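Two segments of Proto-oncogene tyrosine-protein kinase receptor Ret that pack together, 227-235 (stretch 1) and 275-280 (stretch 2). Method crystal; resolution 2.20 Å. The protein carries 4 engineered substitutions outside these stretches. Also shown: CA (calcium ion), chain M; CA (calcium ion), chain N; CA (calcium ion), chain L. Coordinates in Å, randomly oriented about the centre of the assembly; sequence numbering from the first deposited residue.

Stretch 1 227-235: YDEDDNSPY
Stretch 2 (275-280) VQNKLV

This is a small, calcium-bridged contact between two loop-rich segments, in which a shared metal ion, one hydrogen bond and one apolar touch join segments that bury 279 Å² between them, both sides summed. The register is set by Asp230 and Asn277, whose CA atoms lie 5.3 Å apart; farther along, the CA atoms of Pro234 and Leu279 are 8.5 Å apart.

Stretch 2 starts with a type II beta turn from Val275 to Lys278, closed by Lys278 N to Val275 O at 3.1 Å. Gln276 (phi/psi -54/122) and Asn277 (69/13) occupy its corners; asparagine tolerates the positive phi well. Strand geometry begins at Leu279 (-98/125).

Asp230 (-83/93) points its CA-to-CB bond toward stretch 2 with chi1 t and chi2 5°. Asn277 starts sideways, but chi1 of -149°, between wells, and chi2 of 41° bring its amide oxygen inward. Asp230 OD1 and Asn277 OD1 approach to 2.9 Å, too close for two acceptors without a cation; each lies 2.3 Å from the chain N calcium, which explains the pair. Asn232 O binds the same ion at 2.3 Å, and four further ligands come from elsewhere in the structure. Both side chains are buried and offer the oxygens that calcium favours.

Gln276, extended with chi1 and chi2 both t and chi3 -8°, reaches Asp228: its NE2 donates to Asp228 O at 3.1 Å, with an N-H...O angle of 158°. Asp228 (-94/148, chi1 t) also places OD1 2.4 Å from the chain M calcium, joined by Glu229 O at 2.4 Å and Asp231 OD1 at 2.5 Å, so the acceptor carbonyl belongs to a metal-organised loop.

Pro234 (-68/156, C-gamma endo) and Leu279 (chi1 m, chi2 t) add the apolar contact, Pro234 CG to Leu279 CD2 at 4.0 Å; both residues are buried, as suits their hydrocarbon side chains.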

ATOM      1  N   TYR A 227     -29.616  24.038  -0.866  1.00 16.62           N
ATOM      2  CA  TYR A 227     -29.246  22.806  -1.546  1.00 17.67           C
ATOM      3  C   TYR A 227     -28.390  23.084  -2.774  1.00 18.65           C
ATOM      4  O   TYR A 227     -28.517  24.115  -3.436  1.00 21.42           O
ATOM      5  CB  TYR A 227     -30.485  22.018  -1.965  1.00 21.28           C
ATOM      6  CG  TYR A 227     -31.199  21.362  -0.814  1.00 17.38           C
ATOM      7  CD1 TYR A 227     -30.733  21.484   0.493  1.00 28.85           C
ATOM      8  CD2 TYR A 227     -32.323  20.592  -1.036  1.00 26.79           C
ATOM      9  CE1 TYR A 227     -31.397  20.865   1.561  1.00 25.27           C
ATOM     10  CE2 TYR A 227     -32.984  19.970   0.001  1.00 24.97           C
ATOM     11  CZ  TYR A 227     -32.532  20.113   1.291  1.00 28.41           C
ATOM     12  OH  TYR A 227     -33.236  19.495   2.291  1.00 35.56           O
ATOM     13  N   ASP A 228     -27.527  22.134  -3.074  1.00 21.12           N
ATOM     14  CA  ASP A 228     -26.493  22.271  -4.081  1.00 20.79           C
ATOM     15  C   ASP A 228     -26.996  21.736  -5.406  1.00 21.98           C
ATOM     16  O   ASP A 228     -27.781  20.789  -5.463  1.00 22.25           O
ATOM     17  CB  ASP A 228     -25.245  21.493  -3.651  1.00 21.48           C
ATOM     18  CG  ASP A 228     -24.069  21.736  -4.533  1.00 22.65           C
ATOM     19  OD1 ASP A 228     -23.632  22.884  -4.607  1.00 22.31           O
ATOM     20  OD2 ASP A 228     -23.557  20.771  -5.129  1.00 24.04           O
ATOM     21  N   GLU A 229     -26.514  22.330  -6.482  1.00 22.01           N
ATOM     22  CA  GLU A 229     -26.672  21.721  -7.790  1.00 23.83           C
ATOM     23  C   GLU A 229     -25.302  21.653  -8.449  1.00 20.07           C
ATOM     24  O   GLU A 229     -24.335  22.251  -7.977  1.00 19.50           O
ATOM     25  CB  GLU A 229     -27.685  22.483  -8.648  1.00 23.37           C
ATOM     26  CG  GLU A 229     -27.178  23.742  -9.233  1.00 29.20           C
ATOM     27  CD  GLU A 229     -28.192  24.359 -10.195  1.00 45.03           C
ATOM     28  OE1 GLU A 229     -29.312  23.813 -10.286  1.00 45.70           O
ATOM     29  OE2 GLU A 229     -27.879  25.380 -10.859  1.00 37.75           O
ATOM     30  N   ASP A 230     -25.217  20.898  -9.539  1.00 26.51           N
ATOM     31  CA  ASP A 230     -23.948  20.651 -10.222  1.00 22.96           C
ATOM     32  C   ASP A 230     -23.708  21.842 -11.141  1.00 21.56           C
ATOM     33  O   ASP A 230     -24.186  21.893 -12.271  1.00 22.95           O
ATOM     34  CB  ASP A 230     -23.992  19.315 -10.967  1.00 21.04           C
ATOM     35  CG  ASP A 230     -22.678  18.977 -11.706  1.00 21.05           C
ATOM     36  OD1 ASP A 230     -21.668  19.699 -11.593  1.00 20.66           O
ATOM     37  OD2 ASP A 230     -22.682  17.959 -12.421  1.00 21.68           O
ATOM     38  N   ASP A 231     -22.977  22.836 -10.634  1.00 21.21           N
ATOM     39  CA  ASP A 231     -22.740  24.056 -11.402  1.00 25.21           C
ATOM     40  C   ASP A 231     -21.261  24.431 -11.405  1.00 23.01           C
ATOM     41  O   ASP A 231     -20.922  25.596 -11.639  1.00 23.58           O
ATOM     42  CB  ASP A 231     -23.615  25.218 -10.884  1.00 25.74           C
ATOM     43  CG  ASP A 231     -23.241  25.665  -9.444  1.00 21.78           C
ATOM     44  OD1 ASP A 231     -22.363  25.053  -8.803  1.00 21.97           O
ATOM     45  OD2 ASP A 231     -23.831  26.655  -8.965  1.00 22.18           O
ATOM     46  N   ASN A 232     -20.383  23.468 -11.138  1.00 21.53           N
ATOM     47  CA  ASN A 232     -18.946  23.682 -11.192  1.00 21.71           C
ATOM     48  C   ASN A 232     -18.303  22.516 -11.925  1.00 21.66           C
ATOM     49  O   ASN A 232     -18.604  21.359 -11.632  1.00 20.74           O
ATOM     50  CB  ASN A 232     -18.347  23.828  -9.791  1.00 20.74           C
ATOM     51  CG  ASN A 232     -18.788  25.110  -9.102  1.00 24.45           C
ATOM     52  OD1 ASN A 232     -18.142  26.151  -9.237  1.00 22.98           O
ATOM     53  ND2 ASN A 232     -19.895  25.040  -8.365  1.00 21.68           N
ATOM     54  N   SER A 233     -17.437  22.832 -12.898  1.00 22.92           N
ATOM     55  CA  SER A 233     -16.779  21.756 -13.611  1.00 24.28           C
ATOM     56  C   SER A 233     -15.550  21.270 -12.854  1.00 28.05           C
ATOM     57  O   SER A 233     -14.931  22.026 -12.101  1.00 22.45           O
ATOM     58  CB  SER A 233     -16.363  22.209 -15.000  1.00 27.48           C
ATOM     59  OG  SER A 233     -15.611  23.398 -14.921  1.00 30.66           O
ATOM     60  N   PRO A 234     -15.202  20.001 -13.039  1.00 23.91           N
ATOM     61  CA  PRO A 234     -13.991  19.467 -12.421  1.00 21.01           C
ATOM     62  C   PRO A 234     -12.743  20.080 -13.028  1.00 22.29           C
ATOM     63  O   PRO A 234     -12.746  20.571 -14.153  1.00 26.34           O
ATOM     64  CB  PRO A 234     -14.084  17.977 -12.720  1.00 20.58           C
ATOM     65  CG  PRO A 234     -14.908  17.908 -13.966  1.00 22.63           C
ATOM     66  CD  PRO A 234     -15.927  18.981 -13.810  1.00 21.81           C
ATOM     67  N   TYR A 235     -11.661  20.064 -12.251  1.00 22.60           N
ATOM     68  CA  TYR A 235     -10.399  20.655 -12.698  1.00 23.53           C
ATOM     69  C   TYR A 235      -9.238  19.985 -11.967  1.00 26.27           C
ATOM     70  O   TYR A 235      -9.388  19.417 -10.871  1.00 21.99           O
ATOM     71  CB  TYR A 235     -10.355  22.171 -12.459  1.00 24.64           C
ATOM     72  CG  TYR A 235     -10.433  22.566 -10.980  1.00 24.29           C
ATOM     73  CD1 TYR A 235     -11.662  22.724 -10.352  1.00 23.34           C
ATOM     74  CD2 TYR A 235      -9.280  22.783 -10.220  1.00 24.46           C
ATOM     75  CE1 TYR A 235     -11.748  23.094  -8.984  1.00 28.43           C
ATOM     76  CE2 TYR A 235      -9.357  23.147  -8.866  1.00 28.33           C
ATOM     77  CZ  TYR A 235     -10.590  23.300  -8.257  1.00 23.30           C
ATOM     78  OH  TYR A 235     -10.672  23.656  -6.930  1.00 25.24           O
ATOM     79  N   VAL A 275     -26.919  10.515  -9.404  1.00 39.67           N
ATOM     80  CA  VAL A 275     -26.255  10.860 -10.655  1.00 35.00           C
ATOM     81  C   VAL A 275     -25.812  12.317 -10.690  1.00 37.76           C
ATOM     82  O   VAL A 275     -24.935  12.663 -11.499  1.00 29.37           O
ATOM     83  CB  VAL A 275     -27.152  10.560 -11.871  1.00 46.42           C
ATOM     84  CG1 VAL A 275     -26.360  10.789 -13.157  1.00 42.18           C
ATOM     85  CG2 VAL A 275     -27.674   9.130 -11.813  1.00 47.24           C
ATOM     86  N   GLN A 276     -26.383  13.171  -9.840  1.00 32.53           N
ATOM     87  CA  GLN A 276     -25.930  14.550  -9.698  1.00 30.81           C
ATOM     88  C   GLN A 276     -24.440  14.609  -9.402  1.00 26.09           C
ATOM     89  O   GLN A 276     -23.963  14.050  -8.411  1.00 23.21           O
ATOM     90  CB  GLN A 276     -26.701  15.251  -8.574  1.00 33.06           C
ATOM     91  CG  GLN A 276     -25.967  16.475  -8.000  1.00 37.28           C
ATOM     92  CD  GLN A 276     -26.846  17.388  -7.142  1.00 35.80           C
ATOM     93  OE1 GLN A 276     -28.071  17.223  -7.066  1.00 40.80           O
ATOM     94  NE2 GLN A 276     -26.217  18.378  -6.513  1.00 36.80           N
ATOM     95  N   ASN A 277     -23.702  15.303 -10.258  1.00 20.83           N
ATOM     96  CA  ASN A 277     -22.291  15.570 -10.018  1.00 19.79           C
ATOM     97  C   ASN A 277     -21.441  14.325 -10.119  1.00 19.77           C
ATOM     98  O   ASN A 277     -20.293  14.333  -9.694  1.00 19.18           O
ATOM     99  CB  ASN A 277     -22.046  16.218  -8.657  1.00 18.79           C
ATOM    100  CG  ASN A 277     -20.865  17.129  -8.688  1.00 18.23           C
ATOM    101  OD1 ASN A 277     -20.689  17.863  -9.643  1.00 18.67           O
ATOM    102  ND2 ASN A 277     -20.025  17.071  -7.666  1.00 18.70           N
ATOM    103  N   LYS A 278     -21.988  13.250 -10.656  1.00 21.91           N
ATOM    104  CA  LYS A 278     -21.206  12.054 -10.894  1.00 24.51           C
ATOM    105  C   LYS A 278     -20.219  12.309 -12.025  1.00 25.19           C
ATOM    106  O   LYS A 278     -20.595  12.800 -13.096  1.00 22.08           O
ATOM    107  CB  LYS A 278     -22.140  10.897 -11.234  1.00 23.23           C
ATOM    108  CG  LYS A 278     -21.455   9.563 -11.443  1.00 34.42           C
ATOM    109  CD  LYS A 278     -22.507   8.523 -11.839  1.00 37.13           C
ATOM    110  CE  LYS A 278     -21.883   7.217 -12.298  1.00 37.85           C
ATOM    111  NZ  LYS A 278     -22.930   6.264 -12.800  1.00 54.99           N
ATOM    112  N   LEU A 279     -18.952  11.965 -11.795  1.00 22.77           N
ATOM    113  CA  LEU A 279     -17.949  11.948 -12.858  1.00 29.94           C
ATOM    114  C   LEU A 279     -17.779  10.518 -13.368  1.00 24.33           C
ATOM    115  O   LEU A 279     -17.470   9.615 -12.589  1.00 25.25           O
ATOM    116  CB  LEU A 279     -16.598  12.485 -12.372  1.00 28.65           C
ATOM    117  CG  LEU A 279     -16.544  13.857 -11.702  1.00 28.81           C
ATOM    118  CD1 LEU A 279     -15.082  14.214 -11.333  1.00 20.07           C
ATOM    119  CD2 LEU A 279     -17.154  14.863 -12.638  1.00 22.93           C
ATOM    120  N   VAL A 280     -17.951  10.325 -14.671  1.00 27.91           N
ATOM    121  CA  VAL A 280     -17.721   9.046 -15.337  1.00 32.95           C
ATOM    122  C   VAL A 280     -16.466   9.179 -16.189  1.00 30.37           C
ATOM    123  O   VAL A 280     -16.307  10.168 -16.913  1.00 33.18           O
ATOM    124  CB  VAL A 280     -18.922   8.624 -16.204  1.00 32.92           C
ATOM    125  CG1 VAL A 280     -20.219   8.708 -15.418  1.00 30.01           C
ATOM    126  CG2 VAL A 280     -18.995   9.475 -17.462  1.00 34.40           C
TER
HETATM  127 CA    CA M 602     -23.029  23.866  -6.757  1.00 17.96          CA
HETATM  128 CA    CA N 603     -19.573  19.604 -10.583  1.00 13.21          CA
HETATM  129 CA    CA L 601     -23.130  27.763  -7.120  1.00 22.02          CA
HETATM  130  O   HOH W   1     -21.190  28.438  -8.236  1.00 32.25           O
HETATM  131  O   HOH W   2     -24.508  29.434  -7.973  1.00 21.76           O